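Local coordinates for retinoic acid receptor (Platynereis dumerilii, PDB 6EU9), which binds all-trans retinoic acid in its ligand-binding domain and probably acts, like other nuclear receptors, as a ligand-controlled transcription factor, at residues Y148-L153 with E179-Y184. Residues are numbered along the deposited sequence; the frame is centred on the assembly and turned at random.
Sequences YAMLSL and ETLKHY
M150 and L181 mark the point where two nearly antiparallel helical segments, 148-153 and 179-184, come nearest, their axes 10.4 Å apart at 158° between chain directions. No hydrogen bond crosses between them, and the pair illustrates how a long unbranched side chain can carry most of an apolar helix-helix contact. M150 runs out from its helix with CG anti to the carbonyl carbon (chi1 -48°), which carries the thioether over L181: SD lies 3.8 Å from L181 CA and 4.0 Å from L181 CD1. The chain then bends at chi3 (-133°), and the terminal methyl turns onto the ring of Y184. There CE sits over one face, 4.0 Å from the ring centroid and displaced toward the CG end, in a CH-pi contact. The hydroxyl of Y184 is hydrogen-bonded to D144. On the flank, methyl meets methyl, L151 CD2 lying 4.0 Å from L181 CD2. With an alanine here in place of M150, the Y184 face and the backbone side of L181 would probably lose their thioether partner, opening a gap between the helices. Further cover comes from F196 of helix 195-222 against L181, and from L199 and L203 of the same helix, with L93 of helix 76-97, against L151. Successive helices 145-156 and 167-188 thus pack through buried methionine and leucine side chains and the face of a partly exposed tyrosine, as is characteristic of the largely helical, three-layered antiparallel sandwich of the nuclear receptor ligand-binding domain.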
ATOM      1  N   TYR A 148      13.588   9.269 -17.809  1.00 27.89           N
ATOM      2  CA  TYR A 148      13.224   9.702 -16.443  1.00 29.84           C
ATOM      3  C   TYR A 148      12.093   8.916 -15.867  1.00 27.60           C
ATOM      4  O   TYR A 148      12.146   8.528 -14.714  1.00 28.18           O
ATOM      5  CB  TYR A 148      12.826  11.198 -16.385  1.00 34.26           C
ATOM      6  CG  TYR A 148      13.980  12.162 -16.321  1.00 36.25           C
ATOM      7  CD1 TYR A 148      14.824  12.146 -15.253  1.00 39.45           C
ATOM      8  CD2 TYR A 148      14.226  13.063 -17.328  1.00 37.70           C
ATOM      9  CE1 TYR A 148      15.908  13.030 -15.146  1.00 42.51           C
ATOM     10  CE2 TYR A 148      15.288  13.948 -17.246  1.00 39.49           C
ATOM     11  CZ  TYR A 148      16.131  13.919 -16.151  1.00 42.75           C
ATOM     12  OH  TYR A 148      17.175  14.798 -16.077  1.00 39.84           O
ATOM     13  N   ALA A 149      11.051   8.685 -16.654  1.00 27.05           N
ATOM     14  CA  ALA A 149       9.927   7.925 -16.168  1.00 25.22           C
ATOM     15  C   ALA A 149      10.342   6.489 -15.847  1.00 23.50           C
ATOM     16  O   ALA A 149       9.946   5.996 -14.851  1.00 23.86           O
ATOM     17  CB  ALA A 149       8.774   8.050 -17.137  1.00 25.68           C
ATOM     18  N   MET A 150      11.065   5.804 -16.707  1.00 20.69           N
ATOM     19  CA  MET A 150      11.568   4.463 -16.420  1.00 19.19           C
ATOM     20  C   MET A 150      12.407   4.358 -15.174  1.00 21.23           C
ATOM     21  O   MET A 150      12.240   3.435 -14.405  1.00 22.20           O
ATOM     22  CB  MET A 150      12.287   3.858 -17.611  1.00 17.44           C
ATOM     23  CG  MET A 150      11.548   3.968 -18.916  1.00 16.99           C
ATOM     24  SD  MET A 150      12.242   2.895 -20.209  1.00 18.18           S
ATOM     25  CE  MET A 150      12.274   4.146 -21.469  1.00 17.12           C
ATOM     26  N   LEU A 151      13.335   5.322 -14.961  1.00 25.31           N
ATOM     27  CA  LEU A 151      14.163   5.333 -13.764  1.00 23.90           C
ATOM     28  C   LEU A 151      13.321   5.511 -12.521  1.00 24.40           C
ATOM     29  O   LEU A 151      13.597   4.916 -11.494  1.00 23.26           O
ATOM     30  CB  LEU A 151      15.205   6.425 -13.831  1.00 23.52           C
ATOM     31  CG  LEU A 151      16.410   6.305 -14.825  1.00 24.86           C
ATOM     32  CD1 LEU A 151      17.083   7.614 -15.327  1.00 22.29           C
ATOM     33  CD2 LEU A 151      17.489   5.316 -14.412  1.00 23.90           C
ATOM     34  N   SER A 152      12.267   6.301 -12.596  1.00 26.01           N
ATOM     35  CA  SER A 152      11.376   6.433 -11.449  1.00 28.71           C
ATOM     36  C   SER A 152      10.721   5.122 -11.087  1.00 30.25           C
ATOM     37  O   SER A 152      10.705   4.760  -9.920  1.00 30.70           O
ATOM     38  CB  SER A 152      10.298   7.436 -11.726  1.00 30.08           C
ATOM     39  OG  SER A 152      10.895   8.602 -12.369  1.00 35.58           O
ATOM     40  N   LEU A 153      10.203   4.373 -12.067  1.00 29.31           N
ATOM     41  CA  LEU A 153       9.582   3.081 -11.775  1.00 25.34           C
ATOM     42  C   LEU A 153      10.597   2.098 -11.258  1.00 23.57           C
ATOM     43  O   LEU A 153      10.260   1.265 -10.419  1.00 22.84           O
ATOM     44  CB  LEU A 153       8.859   2.510 -13.022  1.00 24.58           C
ATOM     45  CG  LEU A 153       7.789   1.402 -12.723  1.00 21.30           C
ATOM     46  CD1 LEU A 153       6.692   1.966 -11.875  1.00 21.99           C
ATOM     47  CD2 LEU A 153       7.157   0.917 -13.969  1.00 18.73           C
ATOM     48  N   GLU A 179      15.433  -4.294 -18.670  1.00 37.85           N
ATOM     49  CA  GLU A 179      15.801  -4.706 -20.004  1.00 37.75           C
ATOM     50  C   GLU A 179      15.299  -3.682 -21.028  1.00 34.80           C
ATOM     51  O   GLU A 179      15.992  -3.318 -21.956  1.00 34.94           O
ATOM     52  CB  GLU A 179      15.296  -6.111 -20.249  1.00 41.48           C
ATOM     53  CG  GLU A 179      16.037  -6.806 -21.361  1.00 48.93           C
ATOM     54  CD  GLU A 179      17.530  -7.020 -21.140  1.00 59.80           C
ATOM     55  OE1 GLU A 179      18.063  -6.724 -20.019  1.00 65.24           O
ATOM     56  OE2 GLU A 179      18.174  -7.506 -22.110  1.00 62.45           O
ATOM     57  N   THR A 180      14.095  -3.201 -20.780  1.00 30.78           N
ATOM     58  CA  THR A 180      13.451  -2.212 -21.637  1.00 30.27           C
ATOM     59  C   THR A 180      14.206  -0.920 -21.621  1.00 31.51           C
ATOM     60  O   THR A 180      14.370  -0.309 -22.689  1.00 31.26           O
ATOM     61  CB  THR A 180      12.040  -1.917 -21.170  1.00 27.58           C
ATOM     62  OG1 THR A 180      11.400  -3.182 -21.045  1.00 32.83           O
ATOM     63  CG2 THR A 180      11.349  -1.129 -22.146  1.00 23.42           C
ATOM     64  N   LEU A 181      14.604  -0.441 -20.426  1.00 31.43           N
ATOM     65  CA  LEU A 181      15.401   0.771 -20.337  1.00 31.96           C
ATOM     66  C   LEU A 181      16.712   0.619 -21.146  1.00 29.10           C
ATOM     67  O   LEU A 181      17.012   1.507 -21.899  1.00 23.22           O
ATOM     68  CB  LEU A 181      15.650   1.219 -18.907  1.00 32.89           C
ATOM     69  CG  LEU A 181      16.612   2.446 -18.768  1.00 31.41           C
ATOM     70  CD1 LEU A 181      16.020   3.763 -19.293  1.00 27.08           C
ATOM     71  CD2 LEU A 181      17.029   2.548 -17.297  1.00 30.65           C
ATOM     72  N   LYS A 182      17.317  -0.571 -21.053  1.00 30.10           N
ATOM     73  CA  LYS A 182      18.547  -0.850 -21.770  1.00 33.12           C
ATOM     74  C   LYS A 182      18.426  -0.690 -23.260  1.00 34.15           C
ATOM     75  O   LYS A 182      19.257  -0.060 -23.904  1.00 42.97           O
ATOM     76  CB  LYS A 182      19.111  -2.234 -21.440  1.00 33.10           C
ATOM     77  CG  LYS A 182      20.330  -2.633 -22.285  1.00 30.54           C
ATOM     78  CD  LYS A 182      21.185  -3.753 -21.777  1.00 31.01           C
ATOM     79  CE  LYS A 182      20.378  -4.999 -21.567  1.00 34.10           C
ATOM     80  NZ  LYS A 182      21.020  -6.137 -20.847  1.00 37.97           N
ATOM     81  N   HIS A 183      17.424  -1.313 -23.823  1.00 34.13           N
ATOM     82  CA  HIS A 183      17.186  -1.316 -25.263  1.00 31.74           C
ATOM     83  C   HIS A 183      16.825   0.079 -25.679  1.00 30.28           C
ATOM     84  O   HIS A 183      17.225   0.512 -26.726  1.00 34.70           O
ATOM     85  CB  HIS A 183      16.047  -2.301 -25.604  1.00 33.81           C
ATOM     86  CG  HIS A 183      16.394  -3.729 -25.318  1.00 32.68           C
ATOM     87  ND1 HIS A 183      15.448  -4.688 -25.039  1.00 30.35           N
ATOM     88  CD2 HIS A 183      17.594  -4.362 -25.281  1.00 31.76           C
ATOM     89  CE1 HIS A 183      16.039  -5.856 -24.852  1.00 32.47           C
ATOM     90  NE2 HIS A 183      17.347  -5.684 -24.982  1.00 33.43           N
ATOM     91  N   TYR A 184      16.055   0.804 -24.877  1.00 29.18           N
ATOM     92  CA  TYR A 184      15.662   2.161 -25.256  1.00 31.98           C
ATOM     93  C   TYR A 184      16.909   3.056 -25.283  1.00 37.64           C
ATOM     94  O   TYR A 184      17.085   3.860 -26.191  1.00 36.09           O
ATOM     95  CB  TYR A 184      14.666   2.723 -24.298  1.00 31.21           C
ATOM     96  CG  TYR A 184      14.185   4.106 -24.655  1.00 30.49           C
ATOM     97  CD1 TYR A 184      14.881   5.265 -24.193  1.00 29.91           C
ATOM     98  CD2 TYR A 184      13.009   4.292 -25.396  1.00 29.61           C
ATOM     99  CE1 TYR A 184      14.380   6.524 -24.458  1.00 28.23           C
ATOM    100  CE2 TYR A 184      12.566   5.572 -25.705  1.00 29.88           C
ATOM    101  CZ  TYR A 184      13.276   6.678 -25.242  1.00 28.13           C
ATOM    102  OH  TYR A 184      12.774   7.918 -25.518  1.00 29.33           O
TER